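Local coordinates for protein cystathionine beta-lyases/cystathionine gamma-synthases (Corynebacterium glutamicum, PDB 5X5H) that probably uses pyridoxal 5'-phosphate to make cystathionine and succinate from O-succinyl-L-homoserine and L-cysteine in methionine biosynthesis, at residues 255-260 with 367-372. Residues are numbered along the deposited sequence; the frame is centred on the assembly and turned at random.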
ATOM      1  N   ALA A 255       6.958 -22.641  -1.896  1.00 10.25           N
ATOM      2  CA  ALA A 255       7.360 -23.959  -2.425  1.00 10.99           C
ATOM      3  C   ALA A 255       7.771 -23.883  -3.835  1.00 11.48           C
ATOM      4  O   ALA A 255       8.795 -24.455  -4.275  1.00 11.14           O
ATOM      5  CB  ALA A 255       6.259 -24.973  -2.289  1.00 13.90           C
ATOM      6  N   VAL A 256       7.012 -23.232  -4.741  1.00 10.51           N
ATOM      7  CA  VAL A 256       7.340 -23.172  -6.166  1.00 10.59           C
ATOM      8  C   VAL A 256       8.605 -22.352  -6.418  1.00 10.90           C
ATOM      9  O   VAL A 256       9.380 -22.638  -7.304  1.00 12.25           O
ATOM     10  CB  VAL A 256       6.176 -22.780  -7.122  1.00 11.51           C
ATOM     11  CG1 VAL A 256       5.101 -23.893  -7.039  1.00 12.78           C
ATOM     12  CG2 VAL A 256       5.621 -21.418  -6.790  1.00 11.21           C
ATOM     13  N   ARG A 257       8.796 -21.278  -5.627  1.00 10.22           N
ATOM     14  CA  ARG A 257      10.024 -20.533  -5.722  1.00  9.91           C
ATOM     15  C   ARG A 257      11.195 -21.397  -5.294  1.00 10.66           C
ATOM     16  O   ARG A 257      12.193 -21.439  -6.038  1.00  9.92           O
ATOM     17  CB  ARG A 257       9.952 -19.248  -4.906  1.00  9.06           C
ATOM     18  CG  ARG A 257       9.024 -18.186  -5.522  1.00  9.40           C
ATOM     19  CD  ARG A 257       9.021 -16.870  -4.730  1.00  9.53           C
ATOM     20  NE  ARG A 257       8.376 -16.936  -3.429  1.00  9.50           N
ATOM     21  CZ  ARG A 257       8.914 -16.997  -2.250  1.00  9.62           C
ATOM     22  NH1 ARG A 257      10.247 -17.053  -2.118  1.00 10.98           N
ATOM     23  NH2 ARG A 257       8.184 -17.002  -1.159  1.00 10.89           N
ATOM     24  N   MET A 258      11.136 -21.928  -4.091  1.00 10.57           N
ATOM     25  CA  MET A 258      12.306 -22.665  -3.564  1.00 10.45           C
ATOM     26  C   MET A 258      12.657 -23.843  -4.453  1.00 10.52           C
ATOM     27  O   MET A 258      13.858 -24.124  -4.608  1.00 11.76           O
ATOM     28  CB  MET A 258      12.069 -23.016  -2.137  1.00 11.77           C
ATOM     29  CG  MET A 258      13.321 -23.619  -1.462  1.00 12.68           C
ATOM     30  SD  MET A 258      14.814 -22.540  -1.439  1.00 14.44           S
ATOM     31  CE  MET A 258      14.710 -21.812   0.174  1.00 14.07           C
ATOM     32  N   ASP A 259      11.696 -24.536  -5.028  1.00 10.66           N
ATOM     33  CA  ASP A 259      12.064 -25.658  -5.885  1.00 11.51           C
ATOM     34  C   ASP A 259      12.878 -25.138  -7.083  1.00 12.01           C
ATOM     35  O   ASP A 259      13.860 -25.797  -7.474  1.00 12.91           O
ATOM     36  CB  ASP A 259      10.877 -26.390  -6.354  1.00 13.36           C
ATOM     37  CG  ASP A 259      10.462 -27.450  -5.341  1.00 16.73           C
ATOM     38  OD1 ASP A 259      11.329 -28.084  -4.714  1.00 20.41           O
ATOM     39  OD2 ASP A 259       9.308 -27.754  -5.390  1.00 24.83           O
ATOM     40  N   ARG A 260      12.592 -23.974  -7.628  1.00 10.19           N
ATOM     41  CA  ARG A 260      13.319 -23.408  -8.743  1.00 10.96           C
ATOM     42  C   ARG A 260      14.664 -22.877  -8.249  1.00 12.19           C
ATOM     43  O   ARG A 260      15.697 -23.047  -8.930  1.00 12.00           O
ATOM     44  CB  ARG A 260      12.514 -22.355  -9.459  1.00 12.52           C
ATOM     45  CG  ARG A 260      13.147 -21.817 -10.740  1.00 14.00           C
ATOM     46  CD  ARG A 260      13.295 -22.841 -11.820  1.00 16.67           C
ATOM     47  NE  ARG A 260      12.015 -23.542 -12.180  1.00 22.60           N
ATOM     48  CZ  ARG A 260      11.112 -23.246 -13.124  1.00 23.90           C
ATOM     49  NH1 ARG A 260      11.261 -22.269 -13.941  1.00 21.55           N
ATOM     50  NH2 ARG A 260       9.986 -23.985 -13.219  1.00 31.98           N
ATOM     51  N   ILE A 367      21.055 -17.425  -5.681  1.00 11.84           N
ATOM     52  CA  ILE A 367      20.611 -17.844  -6.968  1.00 12.34           C
ATOM     53  C   ILE A 367      19.088 -17.666  -6.979  1.00 12.20           C
ATOM     54  O   ILE A 367      18.447 -18.296  -6.140  1.00 12.65           O
ATOM     55  CB  ILE A 367      21.021 -19.275  -7.291  1.00 13.67           C
ATOM     56  CG1 ILE A 367      22.579 -19.427  -7.331  1.00 17.68           C
ATOM     57  CG2 ILE A 367      20.404 -19.770  -8.590  1.00 14.61           C
ATOM     58  CD1 ILE A 367      23.196 -18.723  -8.433  1.00 19.76           C
ATOM     59  N   GLY A 368      18.616 -16.844  -7.906  1.00 10.97           N
ATOM     60  CA  GLY A 368      17.150 -16.580  -8.069  1.00 11.58           C
ATOM     61  C   GLY A 368      16.476 -17.589  -8.925  1.00 13.46           C
ATOM     62  O   GLY A 368      16.987 -18.708  -9.135  1.00 12.74           O
ATOM     63  N   ILE A 369      15.335 -17.171  -9.474  1.00 11.45           N
ATOM     64  CA  ILE A 369      14.479 -18.038 -10.266  1.00 11.77           C
ATOM     65  C   ILE A 369      14.474 -17.730 -11.699  1.00 12.44           C
ATOM     66  O   ILE A 369      13.600 -18.196 -12.485  1.00 13.78           O
ATOM     67  CB  ILE A 369      13.038 -18.238  -9.699  1.00 11.06           C
ATOM     68  CG1 ILE A 369      12.256 -16.932  -9.772  1.00 10.38           C
ATOM     69  CG2 ILE A 369      13.087 -18.749  -8.289  1.00 11.94           C
ATOM     70  CD1 ILE A 369      10.797 -17.093  -9.361  1.00 11.43           C
ATOM     71  N   GLU A 370      15.413 -16.930 -12.195  1.00 11.89           N
ATOM     72  CA  GLU A 370      15.604 -16.720 -13.621  1.00 11.12           C
ATOM     73  C   GLU A 370      15.912 -18.026 -14.336  1.00 11.31           C
ATOM     74  O   GLU A 370      16.218 -19.017 -13.720  1.00 12.42           O
ATOM     75  CB  GLU A 370      16.737 -15.664 -13.895  1.00 11.53           C
ATOM     76  CG  GLU A 370      16.511 -14.289 -13.220  1.00 11.94           C
ATOM     77  CD  GLU A 370      17.258 -14.128 -11.910  1.00 11.56           C
ATOM     78  OE1 GLU A 370      17.532 -15.128 -11.207  1.00 12.49           O
ATOM     79  OE2 GLU A 370      17.468 -12.959 -11.516  1.00 12.65           O
ATOM     80  N   ASP A 371      15.855 -17.939 -15.666  1.00 11.78           N
ATOM     81  CA  ASP A 371      16.154 -19.183 -16.451  1.00 11.94           C
ATOM     82  C   ASP A 371      17.611 -19.605 -16.227  1.00 13.37           C
ATOM     83  O   ASP A 371      18.525 -18.739 -16.359  1.00 12.49           O
ATOM     84  CB  ASP A 371      15.834 -18.939 -17.924  1.00 13.33           C
ATOM     85  CG  ASP A 371      14.344 -18.856 -18.136  1.00 16.33           C
ATOM     86  OD1 ASP A 371      13.726 -19.916 -18.250  1.00 20.91           O
ATOM     87  OD2 ASP A 371      13.854 -17.739 -18.092  1.00 16.22           O
ATOM     88  N   ILE A 372      17.847 -20.901 -15.999  1.00 13.03           N
ATOM     89  CA  ILE A 372      19.215 -21.389 -15.782  1.00 13.21           C
ATOM     90  C   ILE A 372      20.127 -21.092 -16.897  1.00 14.70           C
ATOM     91  O   ILE A 372      21.289 -20.823 -16.647  1.00 13.68           O
ATOM     92  CB  ILE A 372      19.123 -22.899 -15.420  1.00 13.77           C
ATOM     93  CG1 ILE A 372      20.544 -23.387 -14.949  1.00 15.95           C
ATOM     94  CG2 ILE A 372      18.559 -23.810 -16.467  1.00 14.82           C
ATOM     95  CD1 ILE A 372      21.129 -22.693 -13.786  1.00 15.84           C
TER
HETATM   96  O   HOH W   1      13.461 -20.598 -14.142  1.00 20.30           O
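Ile369 packs against the aliphatic part of Arg260, and the two side chains cross at about a right angle. Arg260 CG lies 3.7 Å from Ile369 CB. Arg260 CB lies 3.8 Å from the branch methyl Ile369 CG2. That methyl also sits 3.6 Å from Arg257 O, one turn earlier on the helix. The other branch of Ile369 ends at CD1, 4.4 Å from Arg257 CG. No direct hydrogen bond joins the segments, but a water bridges them. It accepts from Arg260 NH1 at 2.8 Å, in the plane of the guanidinium at its edge. It can donate to Ile369 O at 2.9 Å, although other acceptors compete for its protons. Arg260 CG is anti to the backbone N (chi1 -174°); two kinks farther out turn NH1 to the water.

The guanidinium of Arg257 turns off in another direction, hydrogen-bonded to Thr253 OG1 and the carbonyls of Gly250 and Tyr205. Hydrogen bonds from His261 to Ile367 O and from Asn264 to Gly368 O and Glu370 O tie the loop to the same helix. The Glu370 carboxylate hydrogen-bonds His16 and that of Asp371 the backbone N of Thr12, both of the second subunit. This packing ties helix 254-273 to the C-terminal domain of a fold-type I PLP enzyme, between strand 362-366 of its smaller sheet and helix 372-384, at the interface where Val256 of the second subunit packs against Arg260.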